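PDB 3CP3: uncharacterized protein from Corynebacterium diphtheriae NCTC 13129, which is of unknown function but belongs to the pyridoxamine 5'-phosphate oxidase family and may bind a flavin such as FMN. Local coordinates for residues I12-S17 with S135-V140; E27-L32 with P44-L49; P56-R61 with V127-R132; L73-L78 with K95-V100. All coordinates share one frame; numbering follows the deposited sequence.

Interaction 1: residues I12-S17 with S135-V140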
loop_
_atom_site.group_PDB
_atom_site.type_symbol
_atom_site.label_atom_id
_atom_site.label_comp_id
_atom_site.label_asym_id
_atom_site.label_seq_id
_atom_site.Cartn_x
_atom_site.Cartn_y
_atom_site.Cartn_z
ATOM N N ILE A 12 -3.449 19.039 0.342
ATOM C CA ILE A 12 -3.894 17.930 -0.506
ATOM C C ILE A 12 -4.581 18.453 -1.766
ATOM O O ILE A 12 -5.615 19.144 -1.698
ATOM C CB ILE A 12 -4.816 16.914 0.235
ATOM C CG1 ILE A 12 -4.122 16.359 1.478
ATOM C CG2 ILE A 12 -5.205 15.721 -0.687
ATOM C CD1 ILE A 12 -4.900 15.232 2.131
ATOM N N THR A 13 -3.979 18.138 -2.914
ATOM C CA THR A 13 -4.538 18.509 -4.203
ATOM C C THR A 13 -5.187 17.244 -4.695
ATOM O O THR A 13 -4.582 16.168 -4.663
ATOM C CB THR A 13 -3.456 18.997 -5.159
ATOM O OG1 THR A 13 -2.931 20.237 -4.678
ATOM C CG2 THR A 13 -4.008 19.229 -6.560
ATOM N N ILE A 14 -6.436 17.352 -5.116
ATOM C CA ILE A 14 -7.104 16.212 -5.712
ATOM C C ILE A 14 -6.727 16.266 -7.183
ATOM O O ILE A 14 -6.927 17.304 -7.815
ATOM C CB ILE A 14 -8.637 16.289 -5.559
ATOM C CG1 ILE A 14 -9.020 16.439 -4.067
ATOM C CG2 ILE A 14 -9.327 15.101 -6.230
ATOM C CD1 ILE A 14 -8.343 15.417 -3.157
ATOM N N LEU A 15 -6.182 15.165 -7.714
ATOM C CA LEU A 15 -5.841 15.106 -9.143
ATOM C C LEU A 15 -7.046 14.745 -10.000
ATOM O O LEU A 15 -7.980 14.065 -9.533
ATOM C CB LEU A 15 -4.673 14.137 -9.411
ATOM C CG LEU A 15 -3.457 14.322 -8.480
ATOM C CD1 LEU A 15 -2.370 13.205 -8.634
ATOM C CD2 LEU A 15 -2.869 15.679 -8.728
ATOM N N ASP A 16 -7.038 15.195 -11.249
ATOM C CA ASP A 16 -8.044 14.728 -12.198
ATOM C C ASP A 16 -7.780 13.242 -12.574
ATOM O O ASP A 16 -6.675 12.724 -12.378
ATOM C CB ASP A 16 -8.232 15.707 -13.384
ATOM C CG ASP A 16 -7.044 15.763 -14.302
ATOM O OD1 ASP A 16 -6.712 14.722 -14.876
ATOM O OD2 ASP A 16 -6.475 16.861 -14.505
ATOM N N SER A 17 -8.827 12.537 -13.005
ATOM C CA SER A 17 -8.730 11.123 -13.392
ATOM C C SER A 17 -7.679 10.857 -14.494
ATOM O O SER A 17 -6.906 9.912 -14.396
ATOM C CB SER A 17 -10.108 10.634 -13.893
ATOM O OG SER A 17 -9.939 9.333 -14.449
ATOM N N SER A 135 -8.731 7.479 -7.644
ATOM C CA SER A 135 -8.503 8.664 -6.807
ATOM C C SER A 135 -7.056 9.056 -6.780
ATOM O O SER A 135 -6.240 8.321 -6.257
ATOM C CB SER A 135 -8.979 8.442 -5.366
ATOM O OG SER A 135 -10.322 7.992 -5.389
ATOM N N GLY A 136 -6.735 10.254 -7.252
ATOM C CA GLY A 136 -5.325 10.643 -7.223
ATOM C C GLY A 136 -5.183 11.790 -6.276
ATOM O O GLY A 136 -6.045 12.652 -6.221
ATOM N N ARG A 137 -4.070 11.849 -5.572
ATOM C CA ARG A 137 -3.842 12.956 -4.645
ATOM C C ARG A 137 -2.396 13.359 -4.750
ATOM O O ARG A 137 -1.543 12.499 -4.937
ATOM C CB ARG A 137 -4.112 12.453 -3.215
ATOM C CG ARG A 137 -5.547 12.053 -2.993
ATOM C CD ARG A 137 -5.788 11.588 -1.570
ATOM N NE ARG A 137 -5.594 10.155 -1.432
ATOM C CZ ARG A 137 -6.235 9.408 -0.523
ATOM N NH1 ARG A 137 -7.101 9.971 0.310
ATOM N NH2 ARG A 137 -6.015 8.097 -0.459
ATOM N N ALA A 138 -2.127 14.643 -4.612
ATOM C CA ALA A 138 -0.796 15.103 -4.412
ATOM C C ALA A 138 -0.801 15.791 -3.050
ATOM O O ALA A 138 -1.719 16.534 -2.700
ATOM C CB ALA A 138 -0.379 16.119 -5.503
ATOM N N PHE A 139 0.282 15.573 -2.338
ATOM C CA PHE A 139 0.504 16.100 -1.006
ATOM C C PHE A 139 1.706 17.044 -1.013
ATOM O O PHE A 139 2.774 16.627 -1.414
ATOM C CB PHE A 139 0.832 14.902 -0.099
ATOM C CG PHE A 139 -0.086 13.710 -0.272
ATOM C CD1 PHE A 139 -1.134 13.480 0.640
ATOM C CD2 PHE A 139 0.132 12.769 -1.297
ATOM C CE1 PHE A 139 -1.973 12.353 0.500
ATOM C CE2 PHE A 139 -0.701 11.654 -1.463
ATOM C CZ PHE A 139 -1.771 11.439 -0.535
ATOM N N VAL A 140 1.542 18.294 -0.566
ATOM C CA VAL A 140 2.651 19.236 -0.425
ATOM C C VAL A 140 2.719 19.828 0.990
ATOM O O VAL A 140 3.663 19.559 1.734
ATOM C CB VAL A 140 2.561 20.391 -1.450
ATOM C CG1 VAL A 140 3.560 21.515 -1.117
ATOM C CG2 VAL A 140 2.776 19.858 -2.868
HETATM O O HOH W 1 -8.711 11.733 -8.636
#
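Thr13 and Ala138 make the tight centre of this contact, a hydrogen-bonded antiparallel pair in which each backbone N-H reaches the other residue's carbonyl: Thr13 N lies 2.8 Å from Ala138 O, and Ala138 N 2.9 Å from Thr13 O. Both oxygens take a CA-H contact as well, Ile12 CA sitting 3.4 Å from Ala138 O and Arg137 CA 3.3 Å from Thr13 O. Leu15 packs against this core. Its CG is anti to its own carbonyl carbon (chi1 -48°), which sets CG against the Gly136 carbonyl; Leu15 CD1 comes within 3.8 Å of Arg137 N and Leu15 CD2 within 4.1 Å of Ala138 CB.

Toward Asp16 the pairing slackens. Leu15 N still donates to Gly136 O over 2.9 Å, but from well above the carbonyl plane, and one step further a water takes over, donating to Leu15 O and accepting from Gly136 N. Between the two segments, packing on the face of Ile12 and Ile14 is sparse: Ile12 CG1 approaches Phe139 CD1 obliquely at 4.2 Å. The second subunit packs on Ile12, Arg137 and Phe139 here, and its Asp41 takes the Arg137 guanidinium in a salt bridge. Asp16 caps the N-terminus of helix 17-25. This is a short N-terminal strand that pairs, within the chain, only with the end of strand 125-139, antiparallel, and leads straight into a helix.

Interaction 2: residues E27-L32 with P44-L49. With ACY (acetic acid), chain B.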
loop_
_atom_site.group_PDB
_atom_site.type_symbol
_atom_site.label_atom_id
_atom_site.label_comp_id
_atom_site.label_asym_id
_atom_site.label_seq_id
_atom_site.Cartn_x
_atom_site.Cartn_y
_atom_site.Cartn_z
ATOM N N GLU A 27 4.369 3.895 -13.695
ATOM C CA GLU A 27 5.078 3.014 -12.783
ATOM C C GLU A 27 4.793 1.586 -13.279
ATOM O O GLU A 27 3.831 1.351 -13.997
ATOM C CB GLU A 27 4.473 3.159 -11.387
ATOM C CG GLU A 27 4.708 4.554 -10.767
ATOM C CD GLU A 27 6.111 4.677 -10.246
ATOM O OE1 GLU A 27 6.651 3.636 -9.772
ATOM O OE2 GLU A 27 6.684 5.771 -10.311
ATOM N N SER A 28 5.634 0.633 -12.901
ATOM C CA SER A 28 5.343 -0.761 -13.245
ATOM C C SER A 28 5.128 -1.647 -12.015
ATOM O O SER A 28 4.770 -2.816 -12.174
ATOM C CB SER A 28 6.476 -1.354 -14.111
ATOM O OG SER A 28 7.665 -1.347 -13.355
ATOM N N VAL A 29 5.323 -1.092 -10.823
ATOM C CA VAL A 29 5.037 -1.791 -9.559
ATOM C C VAL A 29 3.925 -1.092 -8.807
ATOM O O VAL A 29 3.985 0.117 -8.612
ATOM C CB VAL A 29 6.288 -1.885 -8.641
ATOM C CG1 VAL A 29 5.974 -2.588 -7.322
ATOM C CG2 VAL A 29 7.393 -2.629 -9.376
ATOM N N GLY A 30 2.916 -1.865 -8.385
ATOM C CA GLY A 30 1.814 -1.324 -7.554
ATOM C C GLY A 30 1.476 -2.266 -6.411
ATOM O O GLY A 30 2.046 -3.378 -6.319
ATOM N N ARG A 31 0.561 -1.866 -5.544
ATOM C CA ARG A 31 0.223 -2.671 -4.378
ATOM C C ARG A 31 -1.223 -3.051 -4.407
ATOM O O ARG A 31 -2.101 -2.198 -4.584
ATOM C CB ARG A 31 0.468 -1.829 -3.115
ATOM C CG ARG A 31 1.963 -1.462 -3.036
ATOM C CD ARG A 31 2.276 -0.306 -2.215
ATOM N NE ARG A 31 3.678 -0.039 -2.490
ATOM C CZ ARG A 31 4.062 0.872 -3.362
ATOM N NH1 ARG A 31 3.141 1.690 -3.939
ATOM N NH2 ARG A 31 5.358 1.015 -3.584
ATOM N N LEU A 32 -1.492 -4.340 -4.205
ATOM C CA LEU A 32 -2.848 -4.777 -4.155
ATOM C C LEU A 32 -3.279 -4.892 -2.696
ATOM O O LEU A 32 -2.612 -5.554 -1.891
ATOM C CB LEU A 32 -2.965 -6.141 -4.845
ATOM C CG LEU A 32 -4.404 -6.597 -5.055
ATOM C CD1 LEU A 32 -5.128 -5.884 -6.204
ATOM C CD2 LEU A 32 -4.395 -8.093 -5.298
ATOM N N PRO A 44 2.996 -6.054 -3.197
ATOM C CA PRO A 44 3.384 -5.359 -4.432
ATOM C C PRO A 44 3.334 -6.331 -5.604
ATOM O O PRO A 44 3.563 -7.541 -5.408
ATOM C CB PRO A 44 4.814 -4.916 -4.150
ATOM C CG PRO A 44 5.279 -5.757 -3.069
ATOM C CD PRO A 44 4.158 -6.427 -2.383
ATOM N N VAL A 45 2.992 -5.837 -6.780
ATOM C CA VAL A 45 3.007 -6.682 -7.974
ATOM C C VAL A 45 3.479 -5.821 -9.108
ATOM O O VAL A 45 3.317 -4.594 -9.039
ATOM C CB VAL A 45 1.594 -7.227 -8.335
ATOM C CG1 VAL A 45 1.130 -8.211 -7.331
ATOM C CG2 VAL A 45 0.513 -6.083 -8.539
ATOM N N ASN A 46 4.096 -6.425 -10.129
ATOM C CA ASN A 46 4.298 -5.738 -11.420
ATOM C C ASN A 46 2.955 -5.779 -12.178
ATOM O O ASN A 46 2.305 -6.838 -12.285
ATOM C CB ASN A 46 5.445 -6.374 -12.264
ATOM C CG ASN A 46 6.856 -6.099 -11.694
ATOM O OD1 ASN A 46 7.268 -4.946 -11.510
ATOM N ND2 ASN A 46 7.597 -7.161 -11.433
ATOM N N PHE A 47 2.527 -4.641 -12.705
ATOM C CA PHE A 47 1.195 -4.519 -13.335
ATOM C C PHE A 47 1.349 -3.753 -14.658
ATOM O O PHE A 47 2.364 -3.068 -14.902
ATOM C CB PHE A 47 0.211 -3.748 -12.385
ATOM C CG PHE A 47 0.480 -2.274 -12.357
ATOM C CD1 PHE A 47 -0.253 -1.393 -13.168
ATOM C CD2 PHE A 47 1.490 -1.765 -11.566
ATOM C CE1 PHE A 47 0.057 -0.041 -13.208
ATOM C CE2 PHE A 47 1.774 -0.384 -11.564
ATOM C CZ PHE A 47 1.060 0.479 -12.392
ATOM N N VAL A 48 0.307 -3.799 -15.469
ATOM C CA VAL A 48 0.176 -2.879 -16.581
ATOM C C VAL A 48 -1.260 -2.369 -16.564
ATOM O O VAL A 48 -2.184 -3.100 -16.177
ATOM C CB VAL A 48 0.505 -3.546 -17.960
ATOM C CG1 VAL A 48 2.016 -3.715 -18.142
ATOM C CG2 VAL A 48 -0.248 -4.920 -18.142
ATOM N N LEU A 49 -1.428 -1.113 -16.971
ATOM C CA LEU A 49 -2.732 -0.514 -17.171
ATOM C C LEU A 49 -3.171 -0.710 -18.623
ATOM O O LEU A 49 -2.432 -0.362 -19.544
ATOM C CB LEU A 49 -2.636 0.998 -16.890
ATOM C CG LEU A 49 -3.918 1.801 -17.096
ATOM C CD1 LEU A 49 -4.961 1.396 -15.990
ATOM C CD2 LEU A 49 -3.612 3.293 -17.006
HETATM C C ACY B . 5.400 2.502 -6.743
HETATM O O ACY B . 4.227 2.202 -7.062
HETATM O OXT ACY B . 6.396 2.294 -7.481
HETATM C CH3 ACY B . 5.640 3.170 -5.398
HETATM O O HOH W 2 2.827 -0.537 -15.850
#
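In the beta hairpin of strands 29-36 and 39-50, Gly30 and Val45 form the hydrogen-bonded pair: Gly30 N to Val45 O is 2.8 Å and Val45 N to Gly30 O 2.7 Å, both donors nearly along the C=O axis. Phe47 N adds a bond to Ser28 O at 2.9 Å. Phe47 CG lies between its backbone N and carbonyl carbon (chi1 75°), and the ring meets the backbone of 27-30 with its edge toward Val29 C and Gly30 N. Phe47 CD2 is 3.5 Å from Gly30 N; Phe47 CZ reaches 3.3 Å from Glu27 O. A water joins that oxygen to Phe47 O. Alongside each other, Val29 CG1 and Pro44 CB touch at 4.1 Å, and Phe84 of the second subunit packs on both residues. Arg31 NH1 gives a weak bond to acetic acid O at 3.3 Å, while the guanidinium salt-bridges Glu80 of its own chain through NH1 and Asp82 of the second subunit through NE. This is an antiparallel hairpin at a dimer interface, consistent with the family's split-barrel fold.

Interaction 3: residues P56-R61 with V127-R132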
loop_
_atom_site.group_PDB
_atom_site.type_symbol
_atom_site.label_atom_id
_atom_site.label_comp_id
_atom_site.label_asym_id
_atom_site.label_seq_id
_atom_site.Cartn_x
_atom_site.Cartn_y
_atom_site.Cartn_z
ATOM N N PRO A 56 -11.076 1.443 -17.612
ATOM C CA PRO A 56 -9.677 1.055 -17.377
ATOM C C PRO A 56 -9.583 -0.314 -16.704
ATOM O O PRO A 56 -10.440 -0.669 -15.895
ATOM C CB PRO A 56 -9.154 2.161 -16.441
ATOM C CG PRO A 56 -10.383 2.721 -15.781
ATOM C CD PRO A 56 -11.435 2.663 -16.864
ATOM N N ARG A 57 -8.556 -1.077 -17.063
ATOM C CA ARG A 57 -8.304 -2.389 -16.482
ATOM C C ARG A 57 -6.843 -2.497 -16.123
ATOM O O ARG A 57 -5.993 -2.038 -16.873
ATOM C CB ARG A 57 -8.659 -3.493 -17.506
ATOM C CG ARG A 57 -10.167 -3.623 -17.674
ATOM C CD ARG A 57 -10.586 -4.882 -18.396
ATOM N NE ARG A 57 -9.913 -4.951 -19.672
ATOM C CZ ARG A 57 -10.186 -5.831 -20.629
ATOM N NH1 ARG A 57 -11.170 -6.729 -20.472
ATOM N NH2 ARG A 57 -9.457 -5.798 -21.749
ATOM N N VAL A 58 -6.547 -3.134 -15.000
ATOM C CA VAL A 58 -5.159 -3.472 -14.630
ATOM C C VAL A 58 -4.954 -4.956 -14.710
ATOM O O VAL A 58 -5.798 -5.717 -14.195
ATOM C CB VAL A 58 -4.872 -3.064 -13.148
ATOM C CG1 VAL A 58 -3.471 -3.513 -12.672
ATOM C CG2 VAL A 58 -5.047 -1.577 -13.008
ATOM N N TYR A 59 -3.838 -5.381 -15.300
ATOM C CA TYR A 59 -3.447 -6.793 -15.243
ATOM C C TYR A 59 -2.181 -6.964 -14.446
ATOM O O TYR A 59 -1.241 -6.158 -14.564
ATOM C CB TYR A 59 -3.153 -7.323 -16.651
ATOM C CG TYR A 59 -4.382 -7.468 -17.485
ATOM C CD1 TYR A 59 -5.180 -8.621 -17.385
ATOM C CD2 TYR A 59 -4.778 -6.464 -18.356
ATOM C CE1 TYR A 59 -6.333 -8.757 -18.165
ATOM C CE2 TYR A 59 -5.927 -6.626 -19.163
ATOM C CZ TYR A 59 -6.703 -7.750 -19.031
ATOM O OH TYR A 59 -7.826 -7.922 -19.810
ATOM N N PHE A 60 -2.128 -8.053 -13.689
ATOM C CA PHE A 60 -0.914 -8.496 -13.049
ATOM C C PHE A 60 -0.899 -10.026 -13.032
ATOM O O PHE A 60 -1.845 -10.655 -13.489
ATOM C CB PHE A 60 -0.781 -7.824 -11.644
ATOM C CG PHE A 60 -1.830 -8.245 -10.646
ATOM C CD1 PHE A 60 -1.610 -9.353 -9.825
ATOM C CD2 PHE A 60 -3.019 -7.562 -10.534
ATOM C CE1 PHE A 60 -2.576 -9.727 -8.891
ATOM C CE2 PHE A 60 -4.016 -7.976 -9.644
ATOM C CZ PHE A 60 -3.790 -9.043 -8.814
ATOM N N ARG A 61 0.223 -10.619 -12.633
ATOM C CA ARG A 61 0.356 -12.047 -12.564
ATOM C C ARG A 61 0.430 -12.528 -11.165
ATOM O O ARG A 61 0.980 -11.856 -10.330
ATOM C CB ARG A 61 1.636 -12.477 -13.225
ATOM C CG ARG A 61 1.623 -12.267 -14.675
ATOM C CD ARG A 61 3.025 -12.082 -15.156
ATOM N NE ARG A 61 3.029 -12.315 -16.580
ATOM C CZ ARG A 61 4.095 -12.233 -17.362
ATOM N NH1 ARG A 61 3.954 -12.466 -18.664
ATOM N NH2 ARG A 61 5.278 -11.922 -16.841
ATOM N N VAL A 127 -4.301 -11.771 -13.425
ATOM C CA VAL A 127 -5.489 -11.330 -12.689
ATOM C C VAL A 127 -5.832 -10.014 -13.368
ATOM O O VAL A 127 -4.906 -9.279 -13.731
ATOM C CB VAL A 127 -5.147 -11.139 -11.194
ATOM C CG1 VAL A 127 -6.337 -10.593 -10.401
ATOM C CG2 VAL A 127 -4.666 -12.473 -10.613
ATOM N N ARG A 128 -7.119 -9.777 -13.639
ATOM C CA ARG A 128 -7.627 -8.527 -14.183
ATOM C C ARG A 128 -8.356 -7.774 -13.078
ATOM O O ARG A 128 -9.181 -8.360 -12.386
ATOM C CB ARG A 128 -8.668 -8.793 -15.281
ATOM C CG ARG A 128 -9.168 -7.528 -16.009
ATOM C CD ARG A 128 -10.633 -7.685 -16.450
ATOM N NE ARG A 128 -10.923 -9.066 -16.818
ATOM C CZ ARG A 128 -12.009 -9.744 -16.472
ATOM N NH1 ARG A 128 -12.982 -9.199 -15.727
ATOM N NH2 ARG A 128 -12.124 -11.003 -16.878
ATOM N N ILE A 129 -8.072 -6.477 -12.952
ATOM C CA ILE A 129 -8.857 -5.603 -12.087
ATOM C C ILE A 129 -9.752 -4.733 -12.943
ATOM O O ILE A 129 -9.258 -3.957 -13.734
ATOM C CB ILE A 129 -7.994 -4.663 -11.138
ATOM C CG1 ILE A 129 -6.963 -5.486 -10.343
ATOM C CG2 ILE A 129 -8.978 -3.934 -10.158
ATOM C CD1 ILE A 129 -5.853 -4.671 -9.579
ATOM N N ASP A 130 -11.060 -4.845 -12.750
ATOM C CA ASP A 130 -12.007 -3.953 -13.364
ATOM C C ASP A 130 -12.151 -2.760 -12.425
ATOM O O ASP A 130 -12.606 -2.919 -11.301
ATOM C CB ASP A 130 -13.367 -4.636 -13.486
ATOM C CG ASP A 130 -13.417 -5.640 -14.625
ATOM O OD1 ASP A 130 -12.699 -5.505 -15.628
ATOM O OD2 ASP A 130 -14.158 -6.593 -14.492
ATOM N N VAL A 131 -11.779 -1.579 -12.912
ATOM C CA VAL A 131 -11.695 -0.371 -12.115
ATOM C C VAL A 131 -13.030 0.341 -12.023
ATOM O O VAL A 131 -13.665 0.638 -13.045
ATOM C CB VAL A 131 -10.625 0.526 -12.710
ATOM C CG1 VAL A 131 -10.523 1.882 -11.931
ATOM C CG2 VAL A 131 -9.293 -0.209 -12.646
ATOM N N ARG A 132 -13.474 0.553 -10.784
ATOM C CA ARG A 132 -14.749 1.230 -10.469
ATOM C C ARG A 132 -14.494 2.728 -10.195
ATOM O O ARG A 132 -15.346 3.572 -10.510
ATOM C CB ARG A 132 -15.289 0.598 -9.179
ATOM C CG ARG A 132 -16.781 0.486 -8.966
ATOM C CD ARG A 132 -17.008 -0.038 -7.469
ATOM N NE ARG A 132 -16.328 -1.321 -7.305
ATOM C CZ ARG A 132 -15.671 -1.714 -6.220
ATOM N NH1 ARG A 132 -15.574 -0.946 -5.150
ATOM N NH2 ARG A 132 -15.094 -2.888 -6.225
HETATM O O HOH W 3 -13.606 -6.500 -18.739
#
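Tyr59 and Arg128 are a non-hydrogen-bonded pair whose side chains lie alongside each other; the arginine is the one to follow. Arg128 CB rests 3.7 Å from Tyr59 CE1, and Arg128 CG, anti to the backbone N (chi1 -175°), 3.8 Å from Tyr59 CE1. The chain bends at chi2 and again at chi3, which sets Arg128 CD against Arg57 CD at 3.4 Å and then places NE. Arg128 NE comes 4.3 Å from Arg57 NH1, two like charges close together, but is salt-bridged to Glu106, which also accepts from Tyr59 OH. At the tip, Arg128 NH1 bonds Asp130 OD2 at 3.1 Å on the syn side; the acceptor is close to the guanidinium plane, though NH1 stands 31° out of the carboxylate plane.

The face carrying Val58, Phe60, Val127 and Ile129 is apolar in this contact. Val127 CB lies over one face of the Phe60 ring, 3.7 Å from its centroid in a CH-pi contact, while Ile129 CD1 meets the ring edge 3.8 Å from Phe60 CE2. Four good backbone hydrogen bonds join Val58-Ile129 and Phe60-Val127, with a weak fifth from Val131 N to Pro56 O. On the polar face, the arginines' mutual repulsion is probably offset by Glu106, Asp130 and Asp50, which salt-bridges Arg57.

Interaction 4: residues L73-L78 with K95-V100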
loop_
_atom_site.group_PDB
_atom_site.type_symbol
_atom_site.label_atom_id
_atom_site.label_comp_id
_atom_site.label_asym_id
_atom_site.label_seq_id
_atom_site.Cartn_x
_atom_site.Cartn_y
_atom_site.Cartn_z
ATOM N N LEU A 73 -10.310 -14.701 -1.080
ATOM C CA LEU A 73 -10.256 -13.252 -0.847
ATOM C C LEU A 73 -11.459 -12.623 -1.560
ATOM O O LEU A 73 -11.942 -13.120 -2.559
ATOM C CB LEU A 73 -8.959 -12.639 -1.343
ATOM C CG LEU A 73 -7.627 -13.288 -0.878
ATOM C CD1 LEU A 73 -6.463 -12.678 -1.647
ATOM C CD2 LEU A 73 -7.446 -13.065 0.582
ATOM N N ASN A 74 -11.994 -11.581 -0.985
ATOM C CA ASN A 74 -13.034 -10.866 -1.675
ATOM C C ASN A 74 -12.502 -10.439 -3.081
ATOM O O ASN A 74 -11.329 -10.116 -3.226
ATOM C CB ASN A 74 -13.359 -9.682 -0.811
ATOM C CG ASN A 74 -14.720 -9.150 -1.032
ATOM O OD1 ASN A 74 -15.060 -8.748 -2.126
ATOM N ND2 ASN A 74 -15.473 -9.017 0.040
ATOM N N SER A 75 -13.363 -10.406 -4.090
ATOM C CA SER A 75 -12.931 -9.853 -5.383
ATOM C C SER A 75 -12.735 -8.343 -5.296
ATOM O O SER A 75 -12.030 -7.733 -6.123
ATOM C CB SER A 75 -13.935 -10.249 -6.501
ATOM O OG SER A 75 -15.155 -9.501 -6.354
ATOM N N ASP A 76 -13.275 -7.725 -4.233
ATOM C CA ASP A 76 -13.194 -6.281 -4.037
ATOM C C ASP A 76 -11.818 -5.928 -3.451
ATOM O O ASP A 76 -11.409 -6.456 -2.391
ATOM C CB ASP A 76 -14.343 -5.832 -3.065
ATOM C CG ASP A 76 -14.357 -4.329 -2.782
ATOM O OD1 ASP A 76 -14.149 -3.485 -3.687
ATOM O OD2 ASP A 76 -14.648 -3.989 -1.612
ATOM N N VAL A 77 -11.103 -5.061 -4.169
ATOM C CA VAL A 77 -9.693 -4.770 -3.876
ATOM C C VAL A 77 -9.435 -3.278 -4.008
ATOM O O VAL A 77 -10.257 -2.524 -4.584
ATOM C CB VAL A 77 -8.682 -5.518 -4.848
ATOM C CG1 VAL A 77 -8.734 -7.044 -4.656
ATOM C CG2 VAL A 77 -8.898 -5.165 -6.355
ATOM N N LEU A 78 -8.279 -2.838 -3.508
ATOM C CA LEU A 78 -7.749 -1.570 -3.929
ATOM C C LEU A 78 -6.450 -1.843 -4.608
ATOM O O LEU A 78 -5.792 -2.843 -4.303
ATOM C CB LEU A 78 -7.372 -0.692 -2.703
ATOM C CG LEU A 78 -8.365 -0.392 -1.639
ATOM C CD1 LEU A 78 -7.632 0.470 -0.569
ATOM C CD2 LEU A 78 -9.611 0.327 -2.243
ATOM N N LYS A 95 -10.180 1.717 -6.848
ATOM C CA LYS A 95 -11.090 0.731 -6.283
ATOM C C LYS A 95 -11.589 -0.171 -7.395
ATOM O O LYS A 95 -11.971 0.329 -8.451
ATOM C CB LYS A 95 -12.295 1.392 -5.668
ATOM C CG LYS A 95 -11.985 2.185 -4.401
ATOM C CD LYS A 95 -13.287 2.375 -3.616
ATOM C CE LYS A 95 -13.174 3.465 -2.536
ATOM N NZ LYS A 95 -12.136 3.146 -1.495
ATOM N N GLY A 96 -11.619 -1.491 -7.160
ATOM C CA GLY A 96 -12.162 -2.355 -8.176
ATOM C C GLY A 96 -12.404 -3.776 -7.753
ATOM O O GLY A 96 -12.464 -4.071 -6.550
ATOM N N ASN A 97 -12.638 -4.623 -8.751
ATOM C CA ASN A 97 -12.848 -6.050 -8.531
ATOM C C ASN A 97 -11.853 -6.842 -9.328
ATOM O O ASN A 97 -11.674 -6.574 -10.550
ATOM C CB ASN A 97 -14.267 -6.477 -8.859
ATOM C CG ASN A 97 -15.285 -5.846 -7.901
ATOM O OD1 ASN A 97 -15.674 -4.718 -8.103
ATOM N ND2 ASN A 97 -15.704 -6.573 -6.857
ATOM N N ALA A 98 -11.180 -7.775 -8.639
ATOM C CA ALA A 98 -10.078 -8.518 -9.263
ATOM C C ALA A 98 -10.543 -9.962 -9.545
ATOM O O ALA A 98 -11.150 -10.617 -8.657
ATOM C CB ALA A 98 -8.853 -8.532 -8.363
ATOM N N TYR A 99 -10.258 -10.456 -10.755
ATOM C CA TYR A 99 -10.591 -11.824 -11.128
ATOM C C TYR A 99 -9.444 -12.452 -11.899
ATOM O O TYR A 99 -8.831 -11.771 -12.717
ATOM C CB TYR A 99 -11.836 -11.901 -12.052
ATOM C CG TYR A 99 -12.965 -10.973 -11.637
ATOM C CD1 TYR A 99 -13.856 -11.312 -10.586
ATOM C CD2 TYR A 99 -13.136 -9.744 -12.281
ATOM C CE1 TYR A 99 -14.876 -10.435 -10.212
ATOM C CE2 TYR A 99 -14.167 -8.862 -11.908
ATOM C CZ TYR A 99 -15.039 -9.233 -10.902
ATOM O OH TYR A 99 -16.025 -8.350 -10.565
ATOM N N VAL A 100 -9.184 -13.738 -11.650
ATOM C CA VAL A 100 -8.295 -14.531 -12.537
ATOM C C VAL A 100 -8.873 -14.535 -13.960
ATOM O O VAL A 100 -10.071 -14.647 -14.108
ATOM C CB VAL A 100 -8.100 -15.957 -12.005
ATOM C CG1 VAL A 100 -7.200 -16.729 -12.920
ATOM C CG2 VAL A 100 -7.486 -15.921 -10.622
#
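Ser75 and Asn97 join through their side chains, next to a set of backbone bonds. The backbone set comes first: Ala98 N donates to Ser75 O over 2.7 Å, Val77 N to Gly96 O over 2.9 Å, and Gly96 N to Val77 O over 3.1 Å. Ser75 O also receives a CA-H contact from Asn97, whose CA is 3.0 Å away.

Among the polar side chains, Asn97 ND2 points an almost straight N-H at Ser75 OG, 3.0 Å off and close to the amide plane. The serine oxygen stands between its own backbone N and carbonyl carbon (chi1 73°), which puts OG in line for the Asn97 N-H. Asn74 OD1 accepts from Asp76 N at 2.9 Å, an Asx turn leading into strand 76-83. Asn97 OD1 and Asp76 OD1 both go to Arg132 NH2.

Van der Waals contacts lie on both faces. Val77 CG2 packs on Ala98 CB at 3.9 Å. On the face of Asp76 and Asn97, Leu78 and Lys95 run side by side, with Leu78 CD2 3.7 Å from the aliphatic Lys95 CG; the lysine's ammonium then reaches Asp39 of the second subunit in a salt bridge.

Asp76 OD1 and Gly96 O, both acceptors, lie near each other, an otherwise repulsive pairing. The positive charge of Arg132 beside them probably offsets that repulsion, and the Asn97 amide is fixed at both ends, by Ser75 and by Arg132.

How the interactions relate
All four contacts lie in one curled antiparallel sheet. Interactions 2, 3 and 4 lie near the centre of the chain: the centres of 3 and 4 are about 9 Å apart, those of 2 and 3 about 10 Å. Arg132, at the end of interaction 3, ties it to interaction 4. Leu32 of interaction 2 packs through CD1 on Ile129 of interaction 3 and on Val77 of interaction 4. Interaction 1 stands apart, its centre about 19 Å from that of interaction 2, but it shares strand 125-139 with interaction 3. Interactions 1, 2 and 4 touch the second subunit, and the acetic acid molecule lies at interaction 2; in FMN-binding relatives the flavin sits at the dimer interface.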